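A putative transcriptional regulator (PDB 2HKU) probably binds operator DNA as a TetR-family transcriptional regulator, pairing an N-terminal helix-turn-helix domain with an all-helical C-terminal domain. Local coordinates at residues A[20-26]-A[55-60]; A[64-69]-A[126-131]; A[72-76]-A[134-138]. All blocks are in the same frame, centred on the assembly; numbering follows the deposited sequence.

Contact 1 (A[20-26]-A[55-60]); sequences QTRDALF and QVTYYY
The ring of Y59 carries R22 on one face: CB of R22 stands 4.0 Å from the ring centroid, 12° off the normal, a CH-pi contact. This is the TetR-type DNA-binding domain, where the first helix (21-36) packs against helix 53-60, the second helix of the predicted helix-turn-helix and, as in relatives, probably its recognition helix. Residues 21-26 of segment 20-26 and residues 55-60 are helical; their axes approach to 10.4 Å and cross at -103°, nearly perpendicular, with CA atoms closest at R22-Y59 (6.3 Å), then T21-Q55 and L25-V56 (both 7.5 Å). L25 (chi1 m, chi2 t) is the knob, set among Q55, V56, Y59 and Y60, with its CD2 3.6 Å from V56 CG2. L25 also touches I45 of helix 42-49 and A51. At the N-terminal edge T21 CG2 meets Q55 OE1 at 3.3 Å, an oxygen already hydrogen-bonded to the backbone N of H52. R22 (chi1 and chi2 t, chi3 turned to -109°) brings one face of its guanidinium over Y60 CE1, NH2 to CE1 3.2 Å; that NH2 also forms a salt bridge to E69. Y59 and Y60 both take chi1 m, yet the Y60 side chain reaches past R22 until its OH lies at the edge of the F26 ring (3.5 Å from CD1) and donates a 3.0 Å hydrogen bond to R22 O.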
ATOM      1  N   GLN A  20       3.623   3.124 -32.650  1.00 56.40           N
ATOM      2  CA  GLN A  20       2.731   3.836 -33.633  1.00 56.72           C
ATOM      3  C   GLN A  20       1.224   3.577 -33.353  1.00 56.18           C
ATOM      4  O   GLN A  20       0.533   4.422 -32.728  1.00 55.93           O
ATOM      5  CB  GLN A  20       3.195   3.519 -35.067  1.00 57.14           C
ATOM      6  CG  GLN A  20       2.197   2.860 -36.015  1.00 59.09           C
ATOM      7  CD  GLN A  20       2.589   1.423 -36.366  1.00 61.68           C
ATOM      8  OE1 GLN A  20       2.084   0.855 -37.344  1.00 63.16           O
ATOM      9  NE2 GLN A  20       3.514   0.843 -35.589  1.00 60.26           N
ATOM     10  N   THR A  21       0.719   2.424 -33.791  1.00 55.34           N
ATOM     11  CA  THR A  21      -0.491   1.874 -33.174  1.00 54.66           C
ATOM     12  C   THR A  21      -0.131   1.399 -31.766  1.00 52.96           C
ATOM     13  O   THR A  21      -0.920   1.633 -30.839  1.00 53.31           O
ATOM     14  CB  THR A  21      -1.136   0.720 -33.961  1.00 55.33           C
ATOM     15  OG1 THR A  21      -0.939   0.929 -35.359  1.00 55.27           O
ATOM     16  CG2 THR A  21      -2.646   0.670 -33.661  1.00 56.01           C
ATOM     17  N   ARG A  22       1.047   0.754 -31.608  1.00 50.72           N
ATOM     18  CA  ARG A  22       1.628   0.534 -30.274  1.00 48.78           C
ATOM     19  C   ARG A  22       1.448   1.759 -29.351  1.00 46.83           C
ATOM     20  O   ARG A  22       0.856   1.626 -28.250  1.00 44.75           O
ATOM     21  CB  ARG A  22       3.085  -0.008 -30.289  1.00 49.26           C
ATOM     22  CG  ARG A  22       3.822   0.155 -28.921  1.00 49.64           C
ATOM     23  CD  ARG A  22       5.098  -0.685 -28.739  1.00 50.04           C
ATOM     24  NE  ARG A  22       5.004  -1.814 -27.776  1.00 50.76           N
ATOM     25  CZ  ARG A  22       4.958  -1.739 -26.419  1.00 51.42           C
ATOM     26  NH1 ARG A  22       4.949  -0.570 -25.757  1.00 47.64           N
ATOM     27  NH2 ARG A  22       4.904  -2.879 -25.694  1.00 46.53           N
ATOM     28  N   ASP A  23       1.899   2.941 -29.802  1.00 45.07           N
ATOM     29  CA  ASP A  23       1.777   4.166 -28.999  1.00 44.32           C
ATOM     30  C   ASP A  23       0.325   4.650 -28.794  1.00 42.48           C
ATOM     31  O   ASP A  23      -0.038   5.134 -27.687  1.00 41.16           O
ATOM     32  CB  ASP A  23       2.629   5.332 -29.543  1.00 45.57           C
ATOM     33  CG  ASP A  23       4.116   5.025 -29.579  1.00 49.83           C
ATOM     34  OD1 ASP A  23       4.628   4.242 -28.735  1.00 53.32           O
ATOM     35  OD2 ASP A  23       4.796   5.605 -30.467  1.00 53.55           O
ATOM     36  N   ALA A  24      -0.497   4.504 -29.841  1.00 40.52           N
ATOM     37  CA  ALA A  24      -1.906   4.895 -29.754  1.00 39.63           C
ATOM     38  C   ALA A  24      -2.619   4.077 -28.653  1.00 37.04           C
ATOM     39  O   ALA A  24      -3.364   4.611 -27.849  1.00 38.02           O
ATOM     40  CB  ALA A  24      -2.640   4.748 -31.134  1.00 39.56           C
ATOM     41  N   LEU A  25      -2.373   2.785 -28.657  1.00 35.63           N
ATOM     42  CA  LEU A  25      -2.923   1.848 -27.647  1.00 34.43           C
ATOM     43  C   LEU A  25      -2.482   2.206 -26.213  1.00 32.77           C
ATOM     44  O   LEU A  25      -3.304   2.350 -25.265  1.00 29.61           O
ATOM     45  CB  LEU A  25      -2.515   0.420 -28.018  1.00 33.84           C
ATOM     46  CG  LEU A  25      -3.418  -0.237 -29.054  1.00 35.48           C
ATOM     47  CD1 LEU A  25      -2.816  -1.577 -29.444  1.00 37.24           C
ATOM     48  CD2 LEU A  25      -4.830  -0.463 -28.487  1.00 38.82           C
ATOM     49  N   PHE A  26      -1.183   2.465 -26.108  1.00 32.51           N
ATOM     50  CA  PHE A  26      -0.575   2.770 -24.838  1.00 32.94           C
ATOM     51  C   PHE A  26      -1.171   3.994 -24.222  1.00 32.43           C
ATOM     52  O   PHE A  26      -1.550   3.990 -23.055  1.00 32.11           O
ATOM     53  CB  PHE A  26       0.945   2.825 -24.939  1.00 32.73           C
ATOM     54  CG  PHE A  26       1.643   2.524 -23.606  1.00 35.68           C
ATOM     55  CD1 PHE A  26       1.903   1.214 -23.228  1.00 37.61           C
ATOM     56  CD2 PHE A  26       2.031   3.552 -22.739  1.00 37.27           C
ATOM     57  CE1 PHE A  26       2.543   0.937 -22.029  1.00 39.23           C
ATOM     58  CE2 PHE A  26       2.682   3.256 -21.532  1.00 34.94           C
ATOM     59  CZ  PHE A  26       2.942   1.984 -21.202  1.00 33.51           C
ATOM     60  N   GLN A  55      -4.492  -5.774 -32.563  1.00 42.19           N
ATOM     61  CA  GLN A  55      -3.243  -5.085 -32.311  1.00 43.61           C
ATOM     62  C   GLN A  55      -2.881  -5.223 -30.821  1.00 41.88           C
ATOM     63  O   GLN A  55      -1.701  -5.278 -30.471  1.00 41.81           O
ATOM     64  CB  GLN A  55      -3.335  -3.619 -32.836  1.00 43.03           C
ATOM     65  CG  GLN A  55      -3.832  -3.649 -34.308  1.00 46.60           C
ATOM     66  CD  GLN A  55      -3.761  -2.325 -35.029  1.00 48.50           C
ATOM     67  OE1 GLN A  55      -4.732  -1.540 -35.036  1.00 57.03           O
ATOM     68  NE2 GLN A  55      -2.624  -2.073 -35.689  1.00 50.55           N
ATOM     69  N   VAL A  56      -3.897  -5.338 -29.968  1.00 40.83           N
ATOM     70  CA  VAL A  56      -3.650  -5.597 -28.562  1.00 41.73           C
ATOM     71  C   VAL A  56      -2.917  -6.922 -28.319  1.00 41.95           C
ATOM     72  O   VAL A  56      -1.896  -6.958 -27.627  1.00 40.64           O
ATOM     73  CB  VAL A  56      -4.923  -5.419 -27.718  1.00 41.00           C
ATOM     74  CG1 VAL A  56      -4.641  -5.692 -26.240  1.00 38.61           C
ATOM     75  CG2 VAL A  56      -5.355  -4.017 -27.882  1.00 39.58           C
ATOM     76  N   THR A  57      -3.387  -7.990 -28.948  1.00 44.34           N
ATOM     77  CA  THR A  57      -2.720  -9.279 -28.789  1.00 45.26           C
ATOM     78  C   THR A  57      -1.323  -9.271 -29.467  1.00 46.77           C
ATOM     79  O   THR A  57      -0.370  -9.829 -28.912  1.00 46.69           O
ATOM     80  CB  THR A  57      -3.635 -10.513 -29.116  1.00 45.03           C
ATOM     81  OG1 THR A  57      -3.739 -10.701 -30.510  1.00 48.44           O
ATOM     82  CG2 THR A  57      -5.022 -10.309 -28.612  1.00 44.77           C
ATOM     83  N   TYR A  58      -1.214  -8.582 -30.612  1.00 47.56           N
ATOM     84  CA  TYR A  58       0.042  -8.365 -31.328  1.00 49.68           C
ATOM     85  C   TYR A  58       1.108  -7.646 -30.510  1.00 49.24           C
ATOM     86  O   TYR A  58       2.231  -8.143 -30.349  1.00 49.80           O
ATOM     87  CB  TYR A  58      -0.226  -7.522 -32.576  1.00 51.94           C
ATOM     88  CG  TYR A  58       0.887  -7.522 -33.610  1.00 55.82           C
ATOM     89  CD1 TYR A  58       1.472  -8.726 -34.063  1.00 60.45           C
ATOM     90  CD2 TYR A  58       1.321  -6.326 -34.177  1.00 58.21           C
ATOM     91  CE1 TYR A  58       2.482  -8.722 -35.044  1.00 61.37           C
ATOM     92  CE2 TYR A  58       2.314  -6.305 -35.154  1.00 60.93           C
ATOM     93  CZ  TYR A  58       2.888  -7.498 -35.586  1.00 61.06           C
ATOM     94  OH  TYR A  58       3.880  -7.447 -36.555  1.00 61.41           O
ATOM     95  N   TYR A  59       0.767  -6.457 -30.030  1.00 48.68           N
ATOM     96  CA  TYR A  59       1.708  -5.644 -29.275  1.00 47.69           C
ATOM     97  C   TYR A  59       1.891  -6.030 -27.808  1.00 46.45           C
ATOM     98  O   TYR A  59       2.928  -5.682 -27.227  1.00 46.42           O
ATOM     99  CB  TYR A  59       1.393  -4.165 -29.439  1.00 48.56           C
ATOM    100  CG  TYR A  59       1.652  -3.713 -30.817  1.00 50.11           C
ATOM    101  CD1 TYR A  59       2.960  -3.777 -31.364  1.00 54.52           C
ATOM    102  CD2 TYR A  59       0.619  -3.246 -31.623  1.00 53.04           C
ATOM    103  CE1 TYR A  59       3.227  -3.366 -32.686  1.00 51.06           C
ATOM    104  CE2 TYR A  59       0.869  -2.833 -32.947  1.00 53.07           C
ATOM    105  CZ  TYR A  59       2.176  -2.890 -33.456  1.00 52.88           C
ATOM    106  OH  TYR A  59       2.402  -2.483 -34.744  1.00 53.78           O
ATOM    107  N   TYR A  60       0.937  -6.759 -27.214  1.00 44.13           N
ATOM    108  CA  TYR A  60       0.992  -6.987 -25.764  1.00 42.72           C
ATOM    109  C   TYR A  60       0.691  -8.395 -25.321  1.00 42.80           C
ATOM    110  O   TYR A  60       0.918  -8.758 -24.188  1.00 44.06           O
ATOM    111  CB  TYR A  60       0.116  -5.971 -25.026  1.00 41.30           C
ATOM    112  CG  TYR A  60       0.476  -4.542 -25.331  1.00 39.55           C
ATOM    113  CD1 TYR A  60       1.528  -3.894 -24.663  1.00 36.15           C
ATOM    114  CD2 TYR A  60      -0.226  -3.821 -26.297  1.00 39.33           C
ATOM    115  CE1 TYR A  60       1.847  -2.538 -24.973  1.00 34.18           C
ATOM    116  CE2 TYR A  60       0.082  -2.498 -26.603  1.00 36.59           C
ATOM    117  CZ  TYR A  60       1.131  -1.860 -25.936  1.00 37.95           C
ATOM    118  OH  TYR A  60       1.448  -0.559 -26.260  1.00 34.90           O
TER

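Contact 2 (A[64-69]-A[126-131]); sequences ERLFVE and ELRDLI
Helical segments 64-69 and 126-131 run side by side in the same direction, their axes 7° apart in angle and 10.1 Å apart at closest approach. R65 faces L127 (CA to CA 6.8 Å) and E69 faces L130 (7.2 Å). The first segment is regular helix; in the second, L127 has phi -122° and the bonds from L130 N and I131 N to L127 O, both 3.3 Å, are weak, so this early turn of helix 125-152 is distorted. V68, chi1 t, points into the interface: its CG1 lies 3.7 Å from L130 CD2 and 4.0 Å from I131 CD1, its CG2 4.0 Å from L127 CG. L127 swings its end across to R65, CD1 to CA 3.8 Å. The pair joins the two domains of the TetR fold: helix 63-87, which starts in the DNA-binding half, is met here by helix 125-152 of the C-terminal half, with M120 and F114 of helix 108-120 beside the apolar side and A181 of the second subunit against I131. Along the outer edge R65, chi1 and chi2 t, lays its guanidinium face over L130 CD2 (NH1 to CD2 4.1 Å). A salt-bridge network runs through it: NH2 of R65 binds E69 OE2 at 2.7 Å within the helix, and NE of R65 reaches E126 OE1 across the interface at a long 3.8 Å.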
ATOM      1  N   GLU A  64      -3.892  -8.089 -19.671  1.00 32.79           N
ATOM      2  CA  GLU A  64      -3.243  -8.034 -18.358  1.00 33.88           C
ATOM      3  C   GLU A  64      -1.845  -7.472 -18.546  1.00 33.27           C
ATOM      4  O   GLU A  64      -1.370  -6.642 -17.788  1.00 31.87           O
ATOM      5  CB  GLU A  64      -3.170  -9.467 -17.751  1.00 35.48           C
ATOM      6  CG  GLU A  64      -4.527 -10.002 -17.281  1.00 40.84           C
ATOM      7  CD  GLU A  64      -5.518 -10.330 -18.439  1.00 43.04           C
ATOM      8  OE1 GLU A  64      -5.094 -10.999 -19.406  1.00 47.15           O
ATOM      9  OE2 GLU A  64      -6.715  -9.909 -18.399  1.00 44.63           O
ATOM     10  N   ARG A  65      -1.203  -7.898 -19.627  1.00 32.16           N
ATOM     11  CA  ARG A  65       0.078  -7.387 -19.909  1.00 33.20           C
ATOM     12  C   ARG A  65       0.083  -5.893 -20.325  1.00 31.69           C
ATOM     13  O   ARG A  65       0.938  -5.144 -19.862  1.00 30.26           O
ATOM     14  CB  ARG A  65       0.759  -8.184 -20.991  1.00 34.84           C
ATOM     15  CG  ARG A  65       2.082  -7.555 -21.329  1.00 38.87           C
ATOM     16  CD  ARG A  65       2.925  -8.604 -22.023  1.00 47.24           C
ATOM     17  NE  ARG A  65       4.067  -9.045 -21.226  1.00 53.56           N
ATOM     18  CZ  ARG A  65       5.261  -8.456 -21.239  1.00 53.51           C
ATOM     19  NH1 ARG A  65       6.236  -8.953 -20.495  1.00 56.65           N
ATOM     20  NH2 ARG A  65       5.478  -7.378 -21.996  1.00 54.03           N
ATOM     21  N   LEU A  66      -0.837  -5.484 -21.191  1.00 29.84           N
ATOM     22  CA  LEU A  66      -1.067  -4.010 -21.378  1.00 29.03           C
ATOM     23  C   LEU A  66      -1.269  -3.235 -20.044  1.00 27.98           C
ATOM     24  O   LEU A  66      -0.624  -2.228 -19.840  1.00 27.13           O
ATOM     25  CB  LEU A  66      -2.211  -3.712 -22.348  1.00 28.82           C
ATOM     26  CG  LEU A  66      -2.564  -2.243 -22.749  1.00 28.37           C
ATOM     27  CD1 LEU A  66      -1.414  -1.455 -23.289  1.00 25.79           C
ATOM     28  CD2 LEU A  66      -3.713  -2.235 -23.731  1.00 28.78           C
ATOM     29  N   PHE A  67      -2.127  -3.754 -19.141  1.00 26.33           N
ATOM     30  CA  PHE A  67      -2.424  -3.122 -17.891  1.00 23.30           C
ATOM     31  C   PHE A  67      -1.149  -3.001 -17.045  1.00 24.48           C
ATOM     32  O   PHE A  67      -0.857  -1.921 -16.535  1.00 20.37           O
ATOM     33  CB  PHE A  67      -3.422  -3.961 -17.053  1.00 25.84           C
ATOM     34  CG  PHE A  67      -3.822  -3.266 -15.774  1.00 23.89           C
ATOM     35  CD1 PHE A  67      -4.689  -2.160 -15.833  1.00 23.33           C
ATOM     36  CD2 PHE A  67      -3.262  -3.600 -14.605  1.00 23.79           C
ATOM     37  CE1 PHE A  67      -5.063  -1.479 -14.707  1.00 25.68           C
ATOM     38  CE2 PHE A  67      -3.647  -2.973 -13.429  1.00 22.13           C
ATOM     39  CZ  PHE A  67      -4.520  -1.923 -13.452  1.00 28.83           C
ATOM     40  N   VAL A  68      -0.417  -4.120 -16.854  1.00 21.84           N
ATOM     41  CA  VAL A  68       0.782  -4.004 -16.052  1.00 23.69           C
ATOM     42  C   VAL A  68       1.823  -3.045 -16.712  1.00 23.61           C
ATOM     43  O   VAL A  68       2.477  -2.249 -16.010  1.00 22.68           O
ATOM     44  CB  VAL A  68       1.396  -5.456 -15.693  1.00 24.62           C
ATOM     45  CG1 VAL A  68       2.724  -5.299 -14.969  1.00 22.32           C
ATOM     46  CG2 VAL A  68       0.395  -6.229 -14.883  1.00 21.76           C
ATOM     47  N   GLU A  69       2.022  -3.123 -18.033  1.00 24.12           N
ATOM     48  CA  GLU A  69       3.016  -2.225 -18.606  1.00 25.72           C
ATOM     49  C   GLU A  69       2.594  -0.771 -18.396  1.00 24.47           C
ATOM     50  O   GLU A  69       3.412   0.064 -18.007  1.00 25.45           O
ATOM     51  CB  GLU A  69       3.200  -2.445 -20.100  1.00 25.15           C
ATOM     52  CG  GLU A  69       4.041  -3.635 -20.383  1.00 29.25           C
ATOM     53  CD  GLU A  69       4.365  -3.739 -21.833  1.00 30.80           C
ATOM     54  OE1 GLU A  69       4.347  -2.717 -22.573  1.00 29.91           O
ATOM     55  OE2 GLU A  69       4.624  -4.857 -22.207  1.00 32.00           O
ATOM     56  N   GLU A 126       6.084 -13.448 -16.327  1.00 55.87           N
ATOM     57  CA  GLU A 126       6.242 -12.390 -17.351  1.00 54.27           C
ATOM     58  C   GLU A 126       6.402 -11.220 -16.436  1.00 52.93           C
ATOM     59  O   GLU A 126       7.242 -10.315 -16.673  1.00 53.48           O
ATOM     60  CB  GLU A 126       5.036 -12.203 -18.260  1.00 54.78           C
ATOM     61  CG  GLU A 126       4.350 -13.428 -18.766  1.00 55.11           C
ATOM     62  CD  GLU A 126       2.861 -13.143 -18.935  1.00 57.59           C
ATOM     63  OE1 GLU A 126       2.506 -12.196 -19.703  1.00 57.33           O
ATOM     64  OE2 GLU A 126       2.056 -13.849 -18.288  1.00 57.90           O
ATOM     65  N   LEU A 127       5.484 -11.088 -15.477  1.00 50.36           N
ATOM     66  CA  LEU A 127       4.487 -10.055 -15.475  1.00 46.86           C
ATOM     67  C   LEU A 127       4.984  -9.537 -14.085  1.00 43.16           C
ATOM     68  O   LEU A 127       5.143  -8.362 -13.890  1.00 39.75           O
ATOM     69  CB  LEU A 127       3.038 -10.531 -15.467  1.00 47.74           C
ATOM     70  CG  LEU A 127       2.062  -9.647 -16.260  1.00 48.28           C
ATOM     71  CD1 LEU A 127       2.482  -9.444 -17.720  1.00 47.69           C
ATOM     72  CD2 LEU A 127       0.639 -10.182 -16.186  1.00 47.01           C
ATOM     73  N   ARG A 128       5.256 -10.483 -13.167  1.00 40.35           N
ATOM     74  CA  ARG A 128       6.045 -10.274 -11.971  1.00 38.59           C
ATOM     75  C   ARG A 128       7.430  -9.586 -12.241  1.00 36.42           C
ATOM     76  O   ARG A 128       7.845  -8.748 -11.475  1.00 34.30           O
ATOM     77  CB  ARG A 128       6.236 -11.604 -11.252  1.00 38.98           C
ATOM     78  CG  ARG A 128       6.718 -11.504  -9.856  1.00 44.54           C
ATOM     79  CD  ARG A 128       7.822 -12.530  -9.580  1.00 52.84           C
ATOM     80  NE  ARG A 128       8.019 -12.730  -8.140  1.00 63.21           N
ATOM     81  CZ  ARG A 128       9.154 -12.501  -7.460  1.00 66.58           C
ATOM     82  NH1 ARG A 128      10.262 -12.072  -8.079  1.00 67.41           N
ATOM     83  NH2 ARG A 128       9.184 -12.731  -6.140  1.00 67.75           N
ATOM     84  N   ASP A 129       8.104  -9.937 -13.343  1.00 33.28           N
ATOM     85  CA  ASP A 129       9.377  -9.310 -13.723  1.00 32.00           C
ATOM     86  C   ASP A 129       9.275  -7.815 -14.064  1.00 29.51           C
ATOM     87  O   ASP A 129      10.173  -7.020 -13.759  1.00 26.72           O
ATOM     88  CB  ASP A 129      10.000 -10.091 -14.862  1.00 33.23           C
ATOM     89  CG  ASP A 129      10.429 -11.522 -14.446  1.00 36.25           C
ATOM     90  OD1 ASP A 129      10.431 -11.907 -13.237  1.00 37.99           O
ATOM     91  OD2 ASP A 129      10.724 -12.277 -15.374  1.00 41.34           O
ATOM     92  N   LEU A 130       8.174  -7.432 -14.692  1.00 28.25           N
ATOM     93  CA  LEU A 130       7.884  -6.006 -14.977  1.00 29.75           C
ATOM     94  C   LEU A 130       7.727  -5.257 -13.645  1.00 28.10           C
ATOM     95  O   LEU A 130       8.272  -4.152 -13.484  1.00 29.07           O
ATOM     96  CB  LEU A 130       6.542  -5.883 -15.697  1.00 31.27           C
ATOM     97  CG  LEU A 130       6.319  -5.569 -17.190  1.00 34.65           C
ATOM     98  CD1 LEU A 130       7.468  -5.892 -18.040  1.00 34.72           C
ATOM     99  CD2 LEU A 130       5.003  -6.152 -17.766  1.00 29.44           C
ATOM    100  N   ILE A 131       6.965  -5.870 -12.716  1.00 26.55           N
ATOM    101  CA  ILE A 131       6.687  -5.317 -11.413  1.00 25.43           C
ATOM    102  C   ILE A 131       7.987  -5.164 -10.647  1.00 24.17           C
ATOM    103  O   ILE A 131       8.246  -4.093 -10.069  1.00 23.54           O
ATOM    104  CB  ILE A 131       5.686  -6.199 -10.514  1.00 25.38           C
ATOM    105  CG1 ILE A 131       4.215  -6.164 -11.018  1.00 28.23           C
ATOM    106  CG2 ILE A 131       5.657  -5.675  -9.075  1.00 27.36           C
ATOM    107  CD1 ILE A 131       3.595  -4.811 -11.130  1.00 30.43           C
TER

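Contact 3 (A[72-76]-A[134-138]); sequences CAAVL and TLRTL
T134 takes chi1 m and aims its CA-to-CB bond at helix 63-87, putting OG1 3.1 Å from C72 SG and CG2 3.4 Å from V75 CG1. That hydroxyl is hydrogen-bonded to L130 O, one turn back in its own helix. C72 is also m, while V75 is p, which brings its CG1 within reach of both T134 CG2 and L138 CD1, the latter at 3.9 Å. The two leucines share chi1 m, chi2 t and start sideways, but their ends converge, L76 CD2 to L138 CD2 4.0 Å; L76 CD2 also meets T137 CG2 at 3.9 Å. Both segments are helical and almost exactly parallel, 3° apart with axes 10.5 Å at closest; CA atoms pair C72-T134 at 6.1 Å and L76-L138 at 6.8 Å, a repeat of four residues on each helix. F114 touches V75 and T134, and W169 and F173 touch L138, in a largely buried seam where helix 63-87, running on from the DNA-binding region, packs on the C-terminal helical bundle, which in TetR relatives commonly houses the ligand pocket.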
ATOM      1  N   CYS A  72       3.222   0.192 -14.614  1.00 20.43           N
ATOM      2  CA  CYS A  72       4.623   0.432 -14.455  1.00 21.15           C
ATOM      3  C   CYS A  72       5.122   1.786 -15.064  1.00 19.18           C
ATOM      4  O   CYS A  72       5.805   2.502 -14.394  1.00 22.98           O
ATOM      5  CB  CYS A  72       5.391  -0.729 -15.055  1.00 17.51           C
ATOM      6  SG  CYS A  72       5.098  -2.270 -13.960  1.00 23.09           S
ATOM      7  N   ALA A  73       4.889   2.044 -16.334  1.00 22.80           N
ATOM      8  CA  ALA A  73       5.213   3.377 -16.988  1.00 22.01           C
ATOM      9  C   ALA A  73       4.606   4.552 -16.265  1.00 22.53           C
ATOM     10  O   ALA A  73       5.294   5.525 -15.957  1.00 24.95           O
ATOM     11  CB  ALA A  73       4.832   3.366 -18.423  1.00 24.18           C
ATOM     12  N   ALA A  74       3.339   4.436 -15.863  1.00 23.12           N
ATOM     13  CA  ALA A  74       2.694   5.485 -15.033  1.00 21.92           C
ATOM     14  C   ALA A  74       3.386   5.814 -13.756  1.00 20.84           C
ATOM     15  O   ALA A  74       3.649   6.964 -13.451  1.00 21.62           O
ATOM     16  CB  ALA A  74       1.170   5.153 -14.775  1.00 22.72           C
ATOM     17  N   VAL A  75       3.694   4.824 -12.927  1.00 20.21           N
ATOM     18  CA  VAL A  75       4.396   5.128 -11.716  1.00 18.54           C
ATOM     19  C   VAL A  75       5.863   5.607 -11.899  1.00 19.21           C
ATOM     20  O   VAL A  75       6.367   6.397 -11.092  1.00 21.47           O
ATOM     21  CB  VAL A  75       4.356   3.896 -10.633  1.00 15.34           C
ATOM     22  CG1 VAL A  75       5.381   2.747 -11.023  1.00 16.06           C
ATOM     23  CG2 VAL A  75       4.680   4.432  -9.291  1.00 18.06           C
ATOM     24  N   LEU A  76       6.579   5.073 -12.873  1.00 19.23           N
ATOM     25  CA  LEU A  76       7.913   5.570 -13.217  1.00 20.62           C
ATOM     26  C   LEU A  76       7.882   7.037 -13.650  1.00 21.37           C
ATOM     27  O   LEU A  76       8.718   7.849 -13.246  1.00 21.49           O
ATOM     28  CB  LEU A  76       8.475   4.716 -14.378  1.00 18.73           C
ATOM     29  CG  LEU A  76       8.900   3.320 -13.835  1.00 20.41           C
ATOM     30  CD1 LEU A  76       9.421   2.447 -14.939  1.00 24.25           C
ATOM     31  CD2 LEU A  76       9.957   3.539 -12.888  1.00 19.38           C
ATOM     32  N   THR A 134      10.371  -2.603 -11.983  1.00 21.01           N
ATOM     33  CA  THR A 134       9.772  -1.257 -11.730  1.00 21.42           C
ATOM     34  C   THR A 134      10.031  -0.846 -10.297  1.00 21.49           C
ATOM     35  O   THR A 134      10.512   0.214 -10.045  1.00 19.68           O
ATOM     36  CB  THR A 134       8.241  -1.188 -12.136  1.00 21.24           C
ATOM     37  OG1 THR A 134       8.116  -1.513 -13.539  1.00 21.56           O
ATOM     38  CG2 THR A 134       7.588   0.258 -11.882  1.00 19.54           C
ATOM     39  N   LEU A 135       9.832  -1.767  -9.365  1.00 21.05           N
ATOM     40  CA  LEU A 135      10.128  -1.549  -7.970  1.00 20.48           C
ATOM     41  C   LEU A 135      11.574  -1.289  -7.692  1.00 20.96           C
ATOM     42  O   LEU A 135      11.872  -0.409  -6.927  1.00 18.55           O
ATOM     43  CB  LEU A 135       9.720  -2.754  -7.040  1.00 20.74           C
ATOM     44  CG  LEU A 135       8.292  -2.912  -6.585  1.00 23.48           C
ATOM     45  CD1 LEU A 135       8.088  -4.229  -5.630  1.00 24.71           C
ATOM     46  CD2 LEU A 135       7.834  -1.619  -5.875  1.00 24.35           C
ATOM     47  N   ARG A 136      12.494  -2.100  -8.239  1.00 22.03           N
ATOM     48  CA  ARG A 136      13.914  -1.828  -8.014  1.00 21.99           C
ATOM     49  C   ARG A 136      14.290  -0.454  -8.531  1.00 20.83           C
ATOM     50  O   ARG A 136      15.122   0.216  -7.927  1.00 22.77           O
ATOM     51  CB  ARG A 136      14.738  -2.811  -8.841  1.00 24.10           C
ATOM     52  CG  ARG A 136      14.828  -4.161  -8.123  1.00 27.99           C
ATOM     53  CD  ARG A 136      15.573  -5.300  -9.013  1.00 26.66           C
ATOM     54  NE  ARG A 136      15.761  -6.519  -8.171  1.00 27.49           N
ATOM     55  CZ  ARG A 136      16.597  -6.688  -7.152  1.00 32.29           C
ATOM     56  NH1 ARG A 136      17.389  -5.703  -6.724  1.00 32.42           N
ATOM     57  NH2 ARG A 136      16.661  -7.889  -6.522  1.00 29.07           N
ATOM     58  N   THR A 137      13.742  -0.079  -9.681  1.00 21.23           N
ATOM     59  CA  THR A 137      14.067   1.264 -10.318  1.00 21.65           C
ATOM     60  C   THR A 137      13.537   2.407  -9.458  1.00 22.06           C
ATOM     61  O   THR A 137      14.218   3.445  -9.337  1.00 23.29           O
ATOM     62  CB  THR A 137      13.451   1.385 -11.728  1.00 18.63           C
ATOM     63  OG1 THR A 137      13.976   0.361 -12.606  1.00 24.53           O
ATOM     64  CG2 THR A 137      13.725   2.817 -12.426  1.00 24.46           C
ATOM     65  N   LEU A 138      12.277   2.289  -8.942  1.00 20.83           N
ATOM     66  CA  LEU A 138      11.730   3.309  -8.013  1.00 20.45           C
ATOM     67  C   LEU A 138      12.662   3.412  -6.815  1.00 19.67           C
ATOM     68  O   LEU A 138      13.024   4.516  -6.387  1.00 17.70           O
ATOM     69  CB  LEU A 138      10.317   2.944  -7.520  1.00 21.29           C
ATOM     70  CG  LEU A 138       9.168   2.927  -8.506  1.00 19.60           C
ATOM     71  CD1 LEU A 138       7.780   2.486  -8.002  1.00 13.35           C
ATOM     72  CD2 LEU A 138       9.056   4.444  -9.093  1.00 19.62           C
TER

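Contacts 2 and 3 hold the same two helices, 63-87 and 125-152, on nearly parallel axes; the centres of these two contacts lie about 11 Å apart. Contact 1 crosses steeply within the DNA-binding domain. Contact 3 is buried, its centre about 7 Å from the chain centre, and mainly apolar with one cysteine-threonine pair. Contacts 1 and 2 are partly buried: contact 2, at about 15 Å, adds an outer charged edge, and contact 1, at about 23 Å, sets tyrosines and an arginine around a buried leucine. Helix 63-87 ties all three: E69 of contact 2 receives R22 of contact 1 in a 3.2 Å salt bridge from NH2 to OE1, while F26 of contact 1 packs its CZ 3.6 Å from A73 CB, in the segment used by contact 3.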